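Local atomic coordinates of sister chromatid cohesion protein (Chaetomium thermophilum, PDB entry 5T8V), a protein that probably loads cohesin onto chromatin as a member of the SCC2/Nipped-B family, this chain being the protein's C-terminal HEAT-repeat part. Residues A[559-562]-A[563-567]; A[569-572]-A[573-576]. One frame throughout, in Å; residues are numbered along the deposited sequence.

Running from the N terminus, helix 556-574 carries both contacts in series, contact 1 on 559-567 and contact 2 on 569-576, their centres about 14 Å apart. They neither nest nor cross, and each joins adjoining pieces of one chain stretch, so no long loop is closed: contact 1 spans successive helical turns, while contact 2 runs out through the helix end, where D575 leaves helical geometry before helix 578-582. Both rest on helices 527-550 and 357-391, the former met by L562, L565, L569 and I573, the latter by A566, I573 and L574. Contact 1 adds the i to i+3 pair E561-R564; contact 2 ends the backbone ladder.

Contact 1: A[559-562]-A[563-567]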
ATOM      1  N   ASP A 559     -27.356 -38.576 -14.336  1.00 43.88           N
ATOM      2  CA  ASP A 559     -26.765 -39.653 -13.549  1.00 41.32           C
ATOM      3  C   ASP A 559     -26.326 -40.810 -14.435  1.00 42.19           C
ATOM      4  O   ASP A 559     -25.300 -41.447 -14.173  1.00 41.02           O
ATOM      5  CB  ASP A 559     -27.760 -40.135 -12.497  1.00 42.49           C
ATOM      6  CG  ASP A 559     -28.217 -39.025 -11.579  1.00 43.06           C
ATOM      7  OD1 ASP A 559     -27.418 -38.099 -11.322  1.00 40.07           O
ATOM      8  OD2 ASP A 559     -29.377 -39.076 -11.116  1.00 47.21           O
ATOM      9  N   GLN A 560     -27.093 -41.105 -15.486  1.00 42.26           N
ATOM     10  CA  GLN A 560     -26.721 -42.196 -16.380  1.00 43.08           C
ATOM     11  C   GLN A 560     -25.431 -41.871 -17.125  1.00 40.67           C
ATOM     12  O   GLN A 560     -24.503 -42.690 -17.174  1.00 39.90           O
ATOM     13  CB  GLN A 560     -27.860 -42.483 -17.357  1.00 47.58           C
ATOM     14  CG  GLN A 560     -29.157 -42.885 -16.668  1.00 49.65           C
ATOM     15  CD  GLN A 560     -30.161 -43.498 -17.620  1.00 53.53           C
ATOM     16  OE1 GLN A 560     -30.209 -43.150 -18.800  1.00 55.52           O
ATOM     17  NE2 GLN A 560     -30.966 -44.422 -17.112  1.00 55.06           N
ATOM     18  N   GLU A 561     -25.352 -40.672 -17.709  1.00 33.64           N
ATOM     19  CA  GLU A 561     -24.110 -40.245 -18.345  1.00 31.31           C
ATOM     20  C   GLU A 561     -22.942 -40.323 -17.371  1.00 28.00           C
ATOM     21  O   GLU A 561     -21.852 -40.787 -17.730  1.00 28.02           O
ATOM     22  CB  GLU A 561     -24.262 -38.824 -18.888  1.00 31.22           C
ATOM     23  CG  GLU A 561     -23.002 -38.251 -19.517  1.00 28.96           C
ATOM     24  CD  GLU A 561     -22.536 -39.044 -20.723  1.00 30.01           C
ATOM     25  OE1 GLU A 561     -23.327 -39.860 -21.241  1.00 32.87           O
ATOM     26  OE2 GLU A 561     -21.378 -38.853 -21.152  1.00 29.40           O
ATOM     27  N   LEU A 562     -23.150 -39.877 -16.129  1.00 26.97           N
ATOM     28  CA  LEU A 562     -22.086 -39.954 -15.134  1.00 24.17           C
ATOM     29  C   LEU A 562     -21.694 -41.396 -14.844  1.00 24.33           C
ATOM     30  O   LEU A 562     -20.526 -41.675 -14.556  1.00 22.27           O
ATOM     31  CB  LEU A 562     -22.519 -39.249 -13.847  1.00 23.67           C
ATOM     32  CG  LEU A 562     -22.516 -37.720 -13.908  1.00 22.87           C
ATOM     33  CD1 LEU A 562     -23.254 -37.139 -12.715  1.00 24.34           C
ATOM     34  CD2 LEU A 562     -21.091 -37.189 -13.961  1.00 20.43           C
ATOM     35  N   GLY A 563     -22.650 -42.326 -14.915  1.00 26.98           N
ATOM     36  CA  GLY A 563     -22.311 -43.730 -14.750  1.00 27.58           C
ATOM     37  C   GLY A 563     -21.467 -44.254 -15.895  1.00 27.52           C
ATOM     38  O   GLY A 563     -20.505 -45.000 -15.682  1.00 26.50           O
ATOM     39  N   ARG A 564     -21.813 -43.871 -17.127  1.00 34.87           N
ATOM     40  CA  ARG A 564     -20.984 -44.236 -18.272  1.00 36.44           C
ATOM     41  C   ARG A 564     -19.568 -43.702 -18.100  1.00 34.71           C
ATOM     42  O   ARG A 564     -18.588 -44.429 -18.301  1.00 33.91           O
ATOM     43  CB  ARG A 564     -21.604 -43.705 -19.562  1.00 38.54           C
ATOM     44  CG  ARG A 564     -23.010 -44.212 -19.828  1.00 42.17           C
ATOM     45  CD  ARG A 564     -23.659 -43.457 -20.975  1.00 45.28           C
ATOM     46  NE  ARG A 564     -25.115 -43.560 -20.939  1.00 48.87           N
ATOM     47  CZ  ARG A 564     -25.938 -42.784 -21.635  1.00 52.45           C
ATOM     48  NH1 ARG A 564     -25.456 -41.834 -22.426  1.00 51.82           N
ATOM     49  NH2 ARG A 564     -27.249 -42.952 -21.535  1.00 57.28           N
ATOM     50  N   LEU A 565     -19.441 -42.427 -17.722  1.00 36.02           N
ATOM     51  CA  LEU A 565     -18.121 -41.865 -17.458  1.00 31.11           C
ATOM     52  C   LEU A 565     -17.405 -42.642 -16.361  1.00 28.93           C
ATOM     53  O   LEU A 565     -16.182 -42.818 -16.412  1.00 26.74           O
ATOM     54  CB  LEU A 565     -18.244 -40.391 -17.070  1.00 27.62           C
ATOM     55  CG  LEU A 565     -18.595 -39.416 -18.193  1.00 28.60           C
ATOM     56  CD1 LEU A 565     -19.008 -38.069 -17.619  1.00 26.35           C
ATOM     57  CD2 LEU A 565     -17.421 -39.252 -19.143  1.00 28.07           C
ATOM     58  N   ALA A 566     -18.148 -43.114 -15.359  1.00 30.28           N
ATOM     59  CA  ALA A 566     -17.533 -43.878 -14.281  1.00 30.22           C
ATOM     60  C   ALA A 566     -16.926 -45.171 -14.811  1.00 32.15           C
ATOM     61  O   ALA A 566     -15.751 -45.471 -14.560  1.00 31.89           O
ATOM     62  CB  ALA A 566     -18.567 -44.167 -13.193  1.00 31.40           C
ATOM     63  N   TYR A 567     -17.713 -45.950 -15.557  1.00 25.07           N
ATOM     64  CA  TYR A 567     -17.187 -47.175 -16.151  1.00 25.44           C
ATOM     65  C   TYR A 567     -15.978 -46.877 -17.030  1.00 23.54           C
ATOM     66  O   TYR A 567     -14.907 -47.477 -16.865  1.00 22.83           O
ATOM     67  CB  TYR A 567     -18.281 -47.876 -16.959  1.00 29.06           C
ATOM     68  CG  TYR A 567     -17.778 -49.052 -17.768  1.00 30.29           C
ATOM     69  CD1 TYR A 567     -17.650 -50.310 -17.196  1.00 31.18           C
ATOM     70  CD2 TYR A 567     -17.429 -48.903 -19.106  1.00 30.89           C
ATOM     71  CE1 TYR A 567     -17.190 -51.389 -17.932  1.00 33.27           C
ATOM     72  CE2 TYR A 567     -16.966 -49.973 -19.849  1.00 32.93           C
ATOM     73  CZ  TYR A 567     -16.848 -51.214 -19.258  1.00 34.69           C
ATOM     74  OH  TYR A 567     -16.389 -52.284 -19.995  1.00 36.53           O
TER
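Successive turns of the alpha-helix at 559-562 and 563-567 are joined by four i to i+4 backbone hydrogen bonds, from G563 N, R564 N, L565 N and A566 N to the carbonyl oxygens of D559, Q560, E561 and L562, each 2.9 Å from N to O. The helix belongs to a HEAT-repeat chain, and this part of it is largely buried. The straightest of the four is L565 N to E561 O, with 171° at the hydrogen.

On the partly exposed side, E561 and R564 form an i to i+3 salt bridge. E561 starts with CG anti to its backbone N (chi1 177°) and then bends at chi2, which carries OE1 to 3.1 Å from R564 NH1. The hydrogen bond within this pair is weak, with only 120° at the hydrogen, and the carboxylate and guanidinium planes stand nearly perpendicular. R564 runs extended from CG to NE back along the helix, its CG 3.4 Å from Q560 O, and the guanidinium lies with one face over E561 CA. The Q560 amide approaches more loosely, OE1 4.0 Å from R564 NH2. Long, weak ion pairs link NH2 to E557, a second carboxylate for the guanidinium, and E561 OE2 to R568. An alanine in place of R564 would probably leave the E561 carboxylate with distant R568 as its charged mate and uncover the Q560 carbonyl.

The apolar contacts are made by L562 and L565, which face helix 527-550, L562 against C547 and Y548, L565 against I544. L565 also meets W506, which E561 touches too. Between the two leucines themselves the contact is slight, L562 CD2 standing 4.3 Å from L565 CD1.

Contact 2: A[569-572]-A[573-576]; sequences LREM and ILDR
This is a local contact at the C-terminal end of helix 556-574, in which 569-572 supplies carbonyls and side chains to the last helical residues and to the turn that leads into helix 578-582. The backbone gives the evidence. I573 N binds L569 O at 2.9 Å and L574 N binds R570 O at 3.0 Å, the latter with 162° at the hydrogen. The ladder then frays: D575 N reaches both E571 O, at 3.0 Å, and M572 O, at 3.3 Å, and both bonds are weak. At D575 the backbone turns extended (phi -149°), and its OD1 caps K577 N in the turn beyond.

Among the side chains, R570 meets L574 one turn on. R570 has CG anti to the backbone N (chi1 -164°) and bends at chi2 and chi3, a course that sets its CD methylene 3.8 Å from L574 CD1. The touch is therefore made by the aliphatic part of the arginine, while NH2 is hydrogen-bonded to the carbonyl of I347. I573 touches L364, I367 and L371 of helix 357-391 and I537 of helix 527-550. L569 packs on I537, W540 and I544 of that second helix, and M572 lies against W578 and L579 of the helix that follows.

The chemistry thus changes along the segment, as two regular backbone bonds give way to a divided, weak one. With D575 N shared between two weak acceptors, the bond from D575 OD1 to K577 N is the side-chain polar link seen at this exit, and it probably helps define the turn.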
ATOM      1  N   LEU A 569     -13.849 -44.314 -17.211  1.00 23.73           N
ATOM      2  CA  LEU A 569     -12.650 -43.890 -16.495  1.00 20.82           C
ATOM      3  C   LEU A 569     -12.060 -45.016 -15.659  1.00 21.70           C
ATOM      4  O   LEU A 569     -10.838 -45.080 -15.486  1.00 18.99           O
ATOM      5  CB  LEU A 569     -12.960 -42.680 -15.613  1.00 16.88           C
ATOM      6  CG  LEU A 569     -12.687 -41.320 -16.263  1.00 15.66           C
ATOM      7  CD1 LEU A 569     -11.196 -41.108 -16.485  1.00 14.26           C
ATOM      8  CD2 LEU A 569     -13.455 -41.172 -17.572  1.00 18.21           C
ATOM      9  N   ARG A 570     -12.898 -45.909 -15.129  1.00 25.06           N
ATOM     10  CA  ARG A 570     -12.370 -47.069 -14.420  1.00 24.67           C
ATOM     11  C   ARG A 570     -11.532 -47.933 -15.358  1.00 26.18           C
ATOM     12  O   ARG A 570     -10.379 -48.273 -15.053  1.00 24.78           O
ATOM     13  CB  ARG A 570     -13.522 -47.871 -13.813  1.00 27.77           C
ATOM     14  CG  ARG A 570     -13.100 -48.877 -12.750  1.00 28.15           C
ATOM     15  CD  ARG A 570     -13.381 -50.303 -13.196  1.00 31.97           C
ATOM     16  NE  ARG A 570     -14.800 -50.531 -13.451  1.00 36.39           N
ATOM     17  CZ  ARG A 570     -15.295 -51.627 -14.019  1.00 40.77           C
ATOM     18  NH1 ARG A 570     -14.487 -52.608 -14.402  1.00 42.50           N
ATOM     19  NH2 ARG A 570     -16.601 -51.742 -14.207  1.00 42.83           N
ATOM     20  N   GLU A 571     -12.094 -48.282 -16.520  1.00 34.10           N
ATOM     21  CA  GLU A 571     -11.336 -49.047 -17.507  1.00 36.03           C
ATOM     22  C   GLU A 571     -10.062 -48.322 -17.917  1.00 33.92           C
ATOM     23  O   GLU A 571      -9.039 -48.962 -18.185  1.00 33.67           O
ATOM     24  CB  GLU A 571     -12.200 -49.319 -18.739  1.00 39.69           C
ATOM     25  CG  GLU A 571     -13.448 -50.152 -18.474  1.00 44.04           C
ATOM     26  CD  GLU A 571     -13.140 -51.620 -18.232  1.00 46.94           C
ATOM     27  OE1 GLU A 571     -12.042 -51.930 -17.724  1.00 45.11           O
ATOM     28  OE2 GLU A 571     -13.998 -52.468 -18.559  1.00 51.66           O
ATOM     29  N   MET A 572     -10.102 -46.990 -17.971  1.00 37.53           N
ATOM     30  CA  MET A 572      -8.927 -46.222 -18.366  1.00 34.58           C
ATOM     31  C   MET A 572      -7.841 -46.286 -17.301  1.00 32.70           C
ATOM     32  O   MET A 572      -6.655 -46.420 -17.623  1.00 33.60           O
ATOM     33  CB  MET A 572      -9.323 -44.772 -18.634  1.00 32.72           C
ATOM     34  CG  MET A 572      -9.349 -44.396 -20.100  1.00 33.56           C
ATOM     35  SD  MET A 572     -10.179 -42.820 -20.368  1.00 32.92           S
ATOM     36  CE  MET A 572     -11.875 -43.332 -20.207  1.00 36.18           C
ATOM     37  N   ILE A 573      -8.223 -46.182 -16.029  1.00 19.47           N
ATOM     38  CA  ILE A 573      -7.239 -46.260 -14.957  1.00 17.39           C
ATOM     39  C   ILE A 573      -6.624 -47.651 -14.907  1.00 20.72           C
ATOM     40  O   ILE A 573      -5.418 -47.803 -14.680  1.00 21.66           O
ATOM     41  CB  ILE A 573      -7.882 -45.871 -13.613  1.00 14.97           C
ATOM     42  CG1 ILE A 573      -8.257 -44.387 -13.629  1.00 13.97           C
ATOM     43  CG2 ILE A 573      -6.934 -46.170 -12.446  1.00 14.97           C
ATOM     44  CD1 ILE A 573      -9.055 -43.931 -12.424  1.00 13.49           C
ATOM     45  N   LEU A 574      -7.437 -48.690 -15.122  1.00 28.39           N
ATOM     46  CA  LEU A 574      -6.894 -50.045 -15.085  1.00 30.64           C
ATOM     47  C   LEU A 574      -5.986 -50.324 -16.277  1.00 33.75           C
ATOM     48  O   LEU A 574      -5.067 -51.142 -16.172  1.00 34.97           O
ATOM     49  CB  LEU A 574      -8.030 -51.065 -15.030  1.00 32.95           C
ATOM     50  CG  LEU A 574      -8.846 -51.080 -13.734  1.00 32.87           C
ATOM     51  CD1 LEU A 574     -10.052 -51.990 -13.879  1.00 35.84           C
ATOM     52  CD2 LEU A 574      -7.991 -51.520 -12.553  1.00 31.57           C
ATOM     53  N   ASP A 575      -6.219 -49.656 -17.404  1.00 42.80           N
ATOM     54  CA  ASP A 575      -5.432 -49.885 -18.613  1.00 47.52           C
ATOM     55  C   ASP A 575      -5.364 -48.571 -19.376  1.00 48.37           C
ATOM     56  O   ASP A 575      -6.378 -48.113 -19.911  1.00 49.04           O
ATOM     57  CB  ASP A 575      -6.051 -50.989 -19.466  1.00 51.70           C
ATOM     58  CG  ASP A 575      -5.417 -51.094 -20.837  1.00 55.07           C
ATOM     59  OD1 ASP A 575      -4.221 -50.759 -20.971  1.00 55.50           O
ATOM     60  OD2 ASP A 575      -6.118 -51.515 -21.783  1.00 56.86           O
ATOM     61  N   ARG A 576      -4.174 -47.966 -19.430  1.00 66.52           N
ATOM     62  CA  ARG A 576      -4.051 -46.631 -20.007  1.00 67.86           C
ATOM     63  C   ARG A 576      -4.320 -46.631 -21.507  1.00 68.48           C
ATOM     64  O   ARG A 576      -4.839 -45.644 -22.040  1.00 67.63           O
ATOM     65  CB  ARG A 576      -2.665 -46.058 -19.713  1.00 69.21           C
ATOM     66  CG  ARG A 576      -1.513 -46.853 -20.306  1.00 73.16           C
ATOM     67  CD  ARG A 576      -0.170 -46.287 -19.866  1.00 74.44           C
ATOM     68  NE  ARG A 576       0.947 -46.891 -20.590  1.00 77.59           N
ATOM     69  CZ  ARG A 576       1.537 -48.034 -20.254  1.00 79.86           C
ATOM     70  NH1 ARG A 576       2.547 -48.495 -20.981  1.00 81.50           N
ATOM     71  NH2 ARG A 576       1.123 -48.722 -19.197  1.00 79.37           N
TER